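Local coordinates for odorant binding protein OBP69a (Ceratitis capitata, PDB 6HHE) that probably binds small volatile odorants and carries them as a secreted member of the PBP/GOBP family, at residues 82-87 against 108-113; 89-94 against 101-106; 27-32 against 42-47. All coordinates share one frame; numbering follows the deposited sequence.

Contact 1 of 3, residues 82-87 against 108-113; sequences EELHTT and IKTNPV
The two flat groups of this contact, the carboxylate of Glu83 and the carboxamide of Asn111, do not stack and meet only through water. Glu83 OE1 accepts a hydrogen bond from each of two waters. One, 2.6 Å from Glu83 OE1, accepts from Asn111 ND2 at 2.8 Å; the other also donates to the backbone carbonyl Thr110 O, 2.7 Å away. Asn111 OD1 also caps Ile114 N at the start of helix 112-121, and ND2 is hydrogen-bonded to a bound 2-(2-methoxyethoxy)ethanol, probably from the crystallisation liquor, though it may mark the odorant site. Next to these water-linked groups, Thr110 CG2, anti to its backbone N, sits 3.9 Å from Leu84 CD2 and 4.0 Å from Glu83 CG, while Leu84 CD2 also lies 4.0 Å from Asn111 CB. Thr87 and Thr110 come tip to tip, Thr87 CG2 against Thr110 OG1 at 3.6 Å, a hydroxyl already bonded to Cys106 O. An alanine at Thr110 would probably loosen the packing between helices 78-88 and 96-110, since CG2 and the OG1 tether to Cys106 would be gone. Two waters donating to one carboxylate oxygen suggest that Glu83 is ionised, tied to its fellow pocket residue Asn111 through water.

Contact 2 of 3, residues 89-94 against 101-106; sequences GTQSGA and FLTTEC
Between segments 89-94 and 101-106 there is one direct hydrogen bond: Gln91 N donates to Thr103 OG1 over 2.9 Å, at an N-H...O angle of 158°. The same hydroxyl is bonded to the carbonyl Thr99 O one turn back, so it serves as acceptor for the loop while staying tied to its own helix. A further polar tie, to the preceding turn of the helix, runs from Gly93 N to Thr99 OG1. The Gln91 side chain bends at its second torsion (chi2 -67°), which leads its amide away from helix 96-110, and NE2 bonds to Cys88 O. Covalent linkage comes next. Cys106, its SG anti to the backbone N, forms the disulfide with Cys88, one of three that cross-brace the helices of this PBP/GOBP fold. Gly89 follows directly on Cys88 and turns the chain out of helix 78-88 with positive phi (48°), a conformation that favours glycine; from there the loop runs alongside helix 96-110 before entering it. The remaining contacts are van der Waals. Gln91 CB lies 3.8 Å from Leu102 CB, and Gln91 CG rests 4.0 Å from Cys106 CB, close to the disulfide. Thr103 CG2, anti to its backbone N, meets Gly89 O at 3.4 Å. Farther along the loop, Leu102 CD1 reaches Ser92 O at 3.7 Å and Gly93 CA at 3.8 Å.

Contact 3 of 3, residues 27-32 against 42-47; sequences DLFIEA and QRLKCF
Helices 26-35 and 42-55 of the all-helical PBP/GOBP fold cross here almost at a right angle (-86° for the short segments), their axes approaching to 10.6 Å, and Leu28, Phe29, Leu44 and Phe47 make up the apolar part of the interface between them. Asp27 opens the first segment at the solvent side. Its OD2 takes a hydrogen bond from a water at 2.7 Å; that water accepts in turn from Arg43 NH2 at 2.9 Å, lying in the plane of the guanidinium at its edge. The opposite charges are thus bridged rather than in contact. Arg43 is held mainly elsewhere, by NH1 bonding to Gly23 O and Thr25 OG1, and Thr25 OG1 also bonds Asp27 OD1, so both charged ends share one neighbour. Leu28 comes next and points into the interface. Its CD1 covers one face of the Arg43 guanidinium, offset toward the rim and 3.7 Å from NH2, so that apolar carbon lies over the flat cation while its nitrogens keep their polar bonds to the water, Gly23 and Thr25. Leu28 CD1 is also 4.3 Å from Leu44 CB. Phe29 leaves its helix to one side, but its ring swings in toward helix 42-55. Leu44 CD1 approaches Phe29 CE1 obliquely, at 3.7 Å. The main partner is Phe47, whose ring also packs on Cys18, Ile19 and Thr22 of helix 10-22, so three helices meet at this aromatic pair. The stack is T-shaped, with centroids 4.9 Å apart and planes at 74°. Phe29 supplies the edge and Phe47 the face, and the tip atom Phe29 CZ stands 3.5 Å above the centre of the Phe47 ring.

From the N terminus, contact 3 closes first, folding helix 42-55 back across helix 26-35 over a short connection. It is complete before contact 1 opens on helix 78-88. Contact 2 is nested inside the loop that contact 1 closes: the chain leaves helix 78-88, passes along 89-94, enters helix 96-110 and reaches 108-113. None of the three cross. Contacts 1 and 2 share helix 96-110 and touch where Thr87 O packs near Cys106 SG. Contacts 2 and 3 meet through Phe101 and Lys45, a cation-pi pair, and the Cys46-Cys97 disulfide joins the same two helices, whereas contacts 1 and 3 do not touch.

Contact 1 of 3, residues 82-87 against 108-113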
loop_
_atom_site.group_PDB
_atom_site.type_symbol
_atom_site.label_atom_id
_atom_site.label_comp_id
_atom_site.label_asym_id
_atom_site.label_seq_id
_atom_site.Cartn_x
_atom_site.Cartn_y
_atom_site.Cartn_z
ATOM N N GLU A 82 -11.101 6.199 7.411
ATOM C CA GLU A 82 -11.560 5.614 8.667
ATOM C C GLU A 82 -11.963 4.167 8.493
ATOM O O GLU A 82 -11.643 3.337 9.342
ATOM C CB GLU A 82 -12.721 6.408 9.233
ATOM C CG GLU A 82 -12.361 7.747 9.637
ATOM C CD GLU A 82 -13.421 8.358 10.459
ATOM O OE1 GLU A 82 -14.564 7.869 10.542
ATOM O OE2 GLU A 82 -13.064 9.355 11.046
ATOM N N GLU A 83 -12.665 3.851 7.412
ATOM C CA GLU A 83 -13.120 2.478 7.242
ATOM C C GLU A 83 -11.947 1.528 7.041
ATOM O O GLU A 83 -11.929 0.418 7.610
ATOM C CB GLU A 83 -14.117 2.400 6.095
ATOM C CG GLU A 83 -14.514 0.973 5.807
ATOM C CD GLU A 83 -15.353 0.769 4.577
ATOM O OE1 GLU A 83 -15.016 1.265 3.507
ATOM O OE2 GLU A 83 -16.386 0.045 4.686
ATOM N N LEU A 84 -10.946 1.926 6.251
ATOM C CA LEU A 84 -9.781 1.056 6.051
ATOM C C LEU A 84 -8.996 0.862 7.332
ATOM O O LEU A 84 -8.599 -0.269 7.671
ATOM C CB LEU A 84 -8.881 1.627 4.959
ATOM C CG LEU A 84 -9.470 1.624 3.558
ATOM C CD1 LEU A 84 -8.640 2.457 2.642
ATOM C CD2 LEU A 84 -9.511 0.193 3.015
ATOM N N HIS A 85 -8.833 1.932 8.100
ATOM C CA HIS A 85 -8.108 1.860 9.349
ATOM C C HIS A 85 -8.827 0.979 10.359
ATOM O O HIS A 85 -8.217 0.089 10.976
ATOM C CB HIS A 85 -7.955 3.284 9.903
ATOM C CG HIS A 85 -7.417 3.285 11.283
ATOM N ND1 HIS A 85 -6.100 2.995 11.561
ATOM C CD2 HIS A 85 -8.041 3.427 12.476
ATOM C CE1 HIS A 85 -5.924 2.995 12.872
ATOM N NE2 HIS A 85 -7.082 3.256 13.448
ATOM N N THR A 86 -10.134 1.175 10.508
ATOM C CA THR A 86 -10.839 0.414 11.553
ATOM C C THR A 86 -11.026 -1.033 11.133
ATOM O O THR A 86 -10.952 -1.938 11.986
ATOM C CB THR A 86 -12.183 1.068 11.875
ATOM O OG1 THR A 86 -13.046 1.041 10.738
ATOM C CG2 THR A 86 -12.012 2.473 12.367
ATOM N N THR A 87 -11.240 -1.289 9.827
ATOM C CA THR A 87 -11.476 -2.669 9.397
ATOM C C THR A 87 -10.194 -3.471 9.407
ATOM O O THR A 87 -10.209 -4.665 9.745
ATOM C CB THR A 87 -12.091 -2.683 8.005
ATOM O OG1 THR A 87 -13.303 -1.903 8.007
ATOM C CG2 THR A 87 -12.387 -4.103 7.559
ATOM N N ILE A 108 -7.635 -4.138 0.010
ATOM C CA ILE A 108 -8.197 -4.449 -1.305
ATOM C C ILE A 108 -9.554 -5.110 -1.144
ATOM O O ILE A 108 -10.496 -4.818 -1.911
ATOM C CB ILE A 108 -7.203 -5.344 -2.038
ATOM C CG1 ILE A 108 -6.006 -4.528 -2.543
ATOM C CG2 ILE A 108 -7.908 -6.084 -3.220
ATOM C CD1 ILE A 108 -4.785 -5.393 -2.934
ATOM N N LYS A 109 -9.685 -5.980 -0.125
ATOM C CA LYS A 109 -10.982 -6.609 0.164
ATOM C C LYS A 109 -11.994 -5.591 0.664
ATOM O O LYS A 109 -13.196 -5.691 0.342
ATOM C CB LYS A 109 -10.842 -7.721 1.216
ATOM C CG LYS A 109 -10.163 -8.978 0.703
ATOM C CD LYS A 109 -10.131 -10.062 1.770
ATOM C CE LYS A 109 -9.365 -11.280 1.275
ATOM N NZ LYS A 109 -7.982 -10.902 0.863
ATOM N N THR A 110 -11.535 -4.563 1.403
ATOM C CA THR A 110 -12.416 -3.607 2.073
ATOM C C THR A 110 -12.901 -2.516 1.143
ATOM O O THR A 110 -14.092 -2.175 1.163
ATOM C CB THR A 110 -11.681 -3.016 3.272
ATOM O OG1 THR A 110 -11.350 -4.120 4.137
ATOM C CG2 THR A 110 -12.531 -1.988 4.029
ATOM N N ASN A 111 -12.015 -1.954 0.322
ATOM C CA ASN A 111 -12.396 -0.916 -0.625
ATOM C C ASN A 111 -11.712 -1.154 -1.960
ATOM O O ASN A 111 -10.689 -0.531 -2.277
ATOM C CB ASN A 111 -12.048 0.479 -0.087
ATOM C CG ASN A 111 -12.825 1.543 -0.804
ATOM O OD1 ASN A 111 -13.097 1.430 -2.010
ATOM N ND2 ASN A 111 -13.172 2.605 -0.068
ATOM N N PRO A 112 -12.240 -2.053 -2.771
ATOM C CA PRO A 112 -11.591 -2.351 -4.036
ATOM C C PRO A 112 -11.541 -1.197 -5.001
ATOM O O PRO A 112 -10.606 -1.124 -5.801
ATOM C CB PRO A 112 -12.420 -3.526 -4.599
ATOM C CG PRO A 112 -13.652 -3.541 -3.853
ATOM C CD PRO A 112 -13.362 -2.944 -2.471
ATOM N N VAL A 113 -12.539 -0.308 -4.998
ATOM C CA VAL A 113 -12.506 0.823 -5.911
ATOM C C VAL A 113 -11.280 1.654 -5.640
ATOM O O VAL A 113 -10.491 1.947 -6.538
ATOM C CB VAL A 113 -13.781 1.660 -5.769
ATOM C CG1 VAL A 113 -13.637 2.999 -6.456
ATOM C CG2 VAL A 113 -14.953 0.855 -6.447
HETATM O O HOH W 1 -12.827 2.532 2.734
HETATM O O HOH W 2 -15.571 0.077 1.041
#

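Contact 2 of 3, residues 89-94 against 101-106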
loop_
_atom_site.group_PDB
_atom_site.type_symbol
_atom_site.label_atom_id
_atom_site.label_comp_id
_atom_site.label_asym_id
_atom_site.label_seq_id
_atom_site.Cartn_x
_atom_site.Cartn_y
_atom_site.Cartn_z
ATOM N N GLY A 89 -6.667 -2.197 10.280
ATOM C CA GLY A 89 -5.612 -1.952 11.259
ATOM C C GLY A 89 -4.266 -2.412 10.743
ATOM O O GLY A 89 -3.874 -2.104 9.612
ATOM N N THR A 90 -3.515 -3.101 11.591
ATOM C CA THR A 90 -2.264 -3.731 11.197
ATOM C C THR A 90 -2.518 -5.228 11.063
ATOM O O THR A 90 -2.979 -5.876 12.012
ATOM C CB THR A 90 -1.159 -3.460 12.222
ATOM O OG1 THR A 90 -0.994 -2.060 12.395
ATOM C CG2 THR A 90 0.144 -4.061 11.731
ATOM N N GLN A 91 -2.273 -5.776 9.873
ATOM C CA GLN A 91 -2.325 -7.215 9.668
ATOM C C GLN A 91 -0.881 -7.694 9.743
ATOM O O GLN A 91 -0.136 -7.614 8.761
ATOM C CB GLN A 91 -2.964 -7.584 8.332
ATOM C CG GLN A 91 -4.442 -7.174 8.188
ATOM C CD GLN A 91 -5.333 -7.937 9.121
ATOM O OE1 GLN A 91 -5.294 -9.161 9.155
ATOM N NE2 GLN A 91 -6.160 -7.221 9.882
ATOM N N SER A 92 -0.475 -8.189 10.911
ATOM C CA SER A 92 0.944 -8.413 11.169
ATOM C C SER A 92 1.462 -9.681 10.506
ATOM O O SER A 92 0.842 -10.747 10.592
ATOM C CB SER A 92 1.212 -8.503 12.669
ATOM O OG SER A 92 1.007 -7.256 13.292
ATOM N N GLY A 93 2.615 -9.560 9.864
ATOM C CA GLY A 93 3.350 -10.699 9.365
ATOM C C GLY A 93 4.713 -10.741 10.017
ATOM O O GLY A 93 4.968 -10.001 10.974
ATOM N N ALA A 94 5.616 -11.516 9.438
ATOM C CA ALA A 94 6.892 -11.803 10.085
ATOM C C ALA A 94 7.847 -10.616 10.044
ATOM O O ALA A 94 8.759 -10.525 10.872
ATOM C CB ALA A 94 7.517 -13.024 9.424
ATOM N N PHE A 101 2.088 -6.208 3.003
ATOM C CA PHE A 101 1.347 -7.001 2.024
ATOM C C PHE A 101 0.033 -7.479 2.589
ATOM O O PHE A 101 -1.018 -7.311 1.943
ATOM C CB PHE A 101 2.189 -8.198 1.596
ATOM C CG PHE A 101 1.618 -8.998 0.449
ATOM C CD1 PHE A 101 1.788 -8.566 -0.855
ATOM C CD2 PHE A 101 0.990 -10.198 0.687
ATOM C CE1 PHE A 101 1.338 -9.364 -1.940
ATOM C CE2 PHE A 101 0.502 -10.968 -0.374
ATOM C CZ PHE A 101 0.667 -10.536 -1.665
ATOM N N LEU A 102 0.071 -8.089 3.781
ATOM C CA LEU A 102 -1.161 -8.596 4.403
ATOM C C LEU A 102 -2.145 -7.465 4.680
ATOM O O LEU A 102 -3.363 -7.635 4.492
ATOM C CB LEU A 102 -0.812 -9.328 5.696
ATOM C CG LEU A 102 -0.006 -10.608 5.497
ATOM C CD1 LEU A 102 0.497 -11.038 6.870
ATOM C CD2 LEU A 102 -0.851 -11.673 4.827
ATOM N N THR A 103 -1.640 -6.310 5.152
ATOM C CA THR A 103 -2.529 -5.191 5.426
ATOM C C THR A 103 -3.144 -4.693 4.131
ATOM O O THR A 103 -4.352 -4.418 4.078
ATOM C CB THR A 103 -1.774 -4.081 6.163
ATOM O OG1 THR A 103 -1.228 -4.645 7.380
ATOM C CG2 THR A 103 -2.703 -2.937 6.542
ATOM N N THR A 104 -2.357 -4.659 3.041
ATOM C CA THR A 104 -2.889 -4.177 1.767
ATOM C C THR A 104 -3.879 -5.174 1.169
ATOM O O THR A 104 -4.863 -4.738 0.543
ATOM C CB THR A 104 -1.740 -3.876 0.801
ATOM O OG1 THR A 104 -0.969 -2.804 1.338
ATOM C CG2 THR A 104 -2.276 -3.454 -0.550
ATOM N N GLU A 105 -3.668 -6.473 1.415
ATOM C CA GLU A 105 -4.669 -7.454 1.007
ATOM C C GLU A 105 -5.990 -7.154 1.680
ATOM O O GLU A 105 -7.062 -7.242 1.041
ATOM C CB GLU A 105 -4.221 -8.872 1.349
ATOM C CG GLU A 105 -3.230 -9.399 0.361
ATOM C CD GLU A 105 -2.879 -10.838 0.620
ATOM O OE1 GLU A 105 -2.558 -11.174 1.783
ATOM O OE2 GLU A 105 -2.948 -11.632 -0.338
ATOM N N CYS A 106 -5.952 -6.790 2.970
ATOM C CA CYS A 106 -7.174 -6.413 3.674
ATOM C C CYS A 106 -7.783 -5.140 3.066
ATOM O O CYS A 106 -9.006 -5.062 2.847
ATOM C CB CYS A 106 -6.862 -6.265 5.148
ATOM S SG CYS A 106 -8.345 -5.791 6.104
#

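Contact 3 of 3, residues 27-32 against 42-47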
loop_
_atom_site.group_PDB
_atom_site.type_symbol
_atom_site.label_atom_id
_atom_site.label_comp_id
_atom_site.label_asym_id
_atom_site.label_seq_id
_atom_site.Cartn_x
_atom_site.Cartn_y
_atom_site.Cartn_z
ATOM N N ASP A 27 6.071 -6.541 -14.694
ATOM C CA ASP A 27 5.275 -7.762 -14.823
ATOM C C ASP A 27 4.478 -8.069 -13.562
ATOM O O ASP A 27 3.353 -8.591 -13.661
ATOM C CB ASP A 27 6.161 -8.946 -15.202
ATOM C CG ASP A 27 7.190 -9.254 -14.156
ATOM O OD1 ASP A 27 8.064 -8.393 -13.963
ATOM O OD2 ASP A 27 7.132 -10.332 -13.531
ATOM N N LEU A 28 5.006 -7.719 -12.385
ATOM C CA LEU A 28 4.281 -7.956 -11.141
ATOM C C LEU A 28 3.075 -7.045 -11.020
ATOM O O LEU A 28 2.010 -7.478 -10.562
ATOM C CB LEU A 28 5.185 -7.802 -9.928
ATOM C CG LEU A 28 6.367 -8.773 -9.906
ATOM C CD1 LEU A 28 7.273 -8.543 -8.736
ATOM C CD2 LEU A 28 5.848 -10.210 -9.897
ATOM N N PHE A 29 3.227 -5.778 -11.398
ATOM C CA PHE A 29 2.082 -4.870 -11.372
ATOM C C PHE A 29 1.027 -5.283 -12.391
ATOM O O PHE A 29 -0.184 -5.297 -12.092
ATOM C CB PHE A 29 2.560 -3.443 -11.651
ATOM C CG PHE A 29 3.414 -2.825 -10.548
ATOM C CD1 PHE A 29 3.032 -2.843 -9.213
ATOM C CD2 PHE A 29 4.607 -2.183 -10.885
ATOM C CE1 PHE A 29 3.855 -2.214 -8.215
ATOM C CE2 PHE A 29 5.407 -1.557 -9.903
ATOM C CZ PHE A 29 5.044 -1.590 -8.582
ATOM N N ILE A 30 1.457 -5.673 -13.596
ATOM C CA ILE A 30 0.504 -6.132 -14.606
ATOM C C ILE A 30 -0.229 -7.365 -14.110
ATOM O O ILE A 30 -1.455 -7.477 -14.251
ATOM C CB ILE A 30 1.230 -6.401 -15.929
ATOM C CG1 ILE A 30 1.704 -5.083 -16.543
ATOM C CG2 ILE A 30 0.314 -7.167 -16.876
ATOM C CD1 ILE A 30 2.711 -5.275 -17.680
ATOM N N GLU A 31 0.500 -8.303 -13.493
ATOM C CA GLU A 31 -0.158 -9.514 -12.998
ATOM C C GLU A 31 -1.209 -9.185 -11.947
ATOM O O GLU A 31 -2.311 -9.738 -11.979
ATOM C CB GLU A 31 0.871 -10.478 -12.423
ATOM C CG GLU A 31 0.214 -11.636 -11.697
ATOM C CD GLU A 31 -0.089 -12.797 -12.618
ATOM O OE1 GLU A 31 0.214 -12.675 -13.827
ATOM O OE2 GLU A 31 -0.616 -13.830 -12.135
ATOM N N ALA A 32 -0.894 -8.287 -11.011
ATOM C CA ALA A 32 -1.880 -7.887 -10.000
ATOM C C ALA A 32 -3.107 -7.283 -10.644
ATOM O O ALA A 32 -4.237 -7.604 -10.272
ATOM C CB ALA A 32 -1.237 -6.863 -9.056
ATOM N N GLN A 42 8.179 -11.403 -3.156
ATOM C CA GLN A 42 8.751 -10.552 -2.121
ATOM C C GLN A 42 9.067 -9.158 -2.602
ATOM O O GLN A 42 8.859 -8.223 -1.845
ATOM C CB GLN A 42 10.053 -11.151 -1.583
ATOM C CG GLN A 42 9.852 -12.534 -0.947
ATOM C CD GLN A 42 8.817 -12.509 0.170
ATOM O OE1 GLN A 42 7.788 -13.147 0.057
ATOM N NE2 GLN A 42 9.096 -11.787 1.255
ATOM N N ARG A 43 9.473 -8.984 -3.870
ATOM C CA ARG A 43 9.775 -7.617 -4.305
ATOM C C ARG A 43 8.527 -6.740 -4.339
ATOM O O ARG A 43 8.614 -5.559 -4.026
ATOM C CB ARG A 43 10.432 -7.589 -5.678
ATOM C CG ARG A 43 11.822 -8.118 -5.655
ATOM C CD ARG A 43 12.324 -8.449 -7.057
ATOM N NE ARG A 43 11.606 -9.549 -7.675
ATOM C CZ ARG A 43 11.013 -9.474 -8.875
ATOM N NH1 ARG A 43 11.017 -8.349 -9.581
ATOM N NH2 ARG A 43 10.363 -10.552 -9.334
ATOM N N LEU A 44 7.352 -7.317 -4.640
ATOM C CA LEU A 44 6.118 -6.538 -4.587
ATOM C C LEU A 44 5.760 -6.211 -3.147
ATOM O O LEU A 44 5.357 -5.082 -2.855
ATOM C CB LEU A 44 5.021 -7.282 -5.290
ATOM C CG LEU A 44 3.654 -6.579 -5.310
ATOM C CD1 LEU A 44 3.730 -5.207 -5.981
ATOM C CD2 LEU A 44 2.624 -7.425 -6.049
ATOM N N LYS A 45 5.915 -7.176 -2.230
ATOM C CA LYS A 45 5.647 -6.907 -0.822
ATOM C C LYS A 45 6.517 -5.755 -0.343
ATOM O O LYS A 45 6.048 -4.853 0.370
ATOM C CB LYS A 45 5.934 -8.166 0.024
ATOM C CG LYS A 45 5.161 -9.402 -0.409
ATOM C CD LYS A 45 5.352 -10.516 0.631
ATOM C CE LYS A 45 4.637 -11.693 0.106
ATOM N NZ LYS A 45 5.064 -12.859 0.976
ATOM N N CYS A 46 7.782 -5.768 -0.725
ATOM C CA CYS A 46 8.679 -4.730 -0.243
ATOM C C CYS A 46 8.434 -3.396 -0.920
ATOM O O CYS A 46 8.635 -2.367 -0.269
ATOM C CB CYS A 46 10.112 -5.148 -0.415
ATOM S SG CYS A 46 10.584 -6.483 0.720
ATOM N N PHE A 47 8.017 -3.385 -2.185
ATOM C CA PHE A 47 7.562 -2.134 -2.794
ATOM C C PHE A 47 6.430 -1.526 -1.993
ATOM O O PHE A 47 6.401 -0.317 -1.761
ATOM C CB PHE A 47 7.127 -2.388 -4.237
ATOM C CG PHE A 47 6.495 -1.207 -4.879
ATOM C CD1 PHE A 47 7.294 -0.209 -5.416
ATOM C CD2 PHE A 47 5.115 -1.093 -4.942
ATOM C CE1 PHE A 47 6.677 0.923 -5.980
ATOM C CE2 PHE A 47 4.483 0.044 -5.490
ATOM C CZ PHE A 47 5.296 1.041 -6.024
HETATM O O HOH W 3 9.216 -10.856 -11.974
#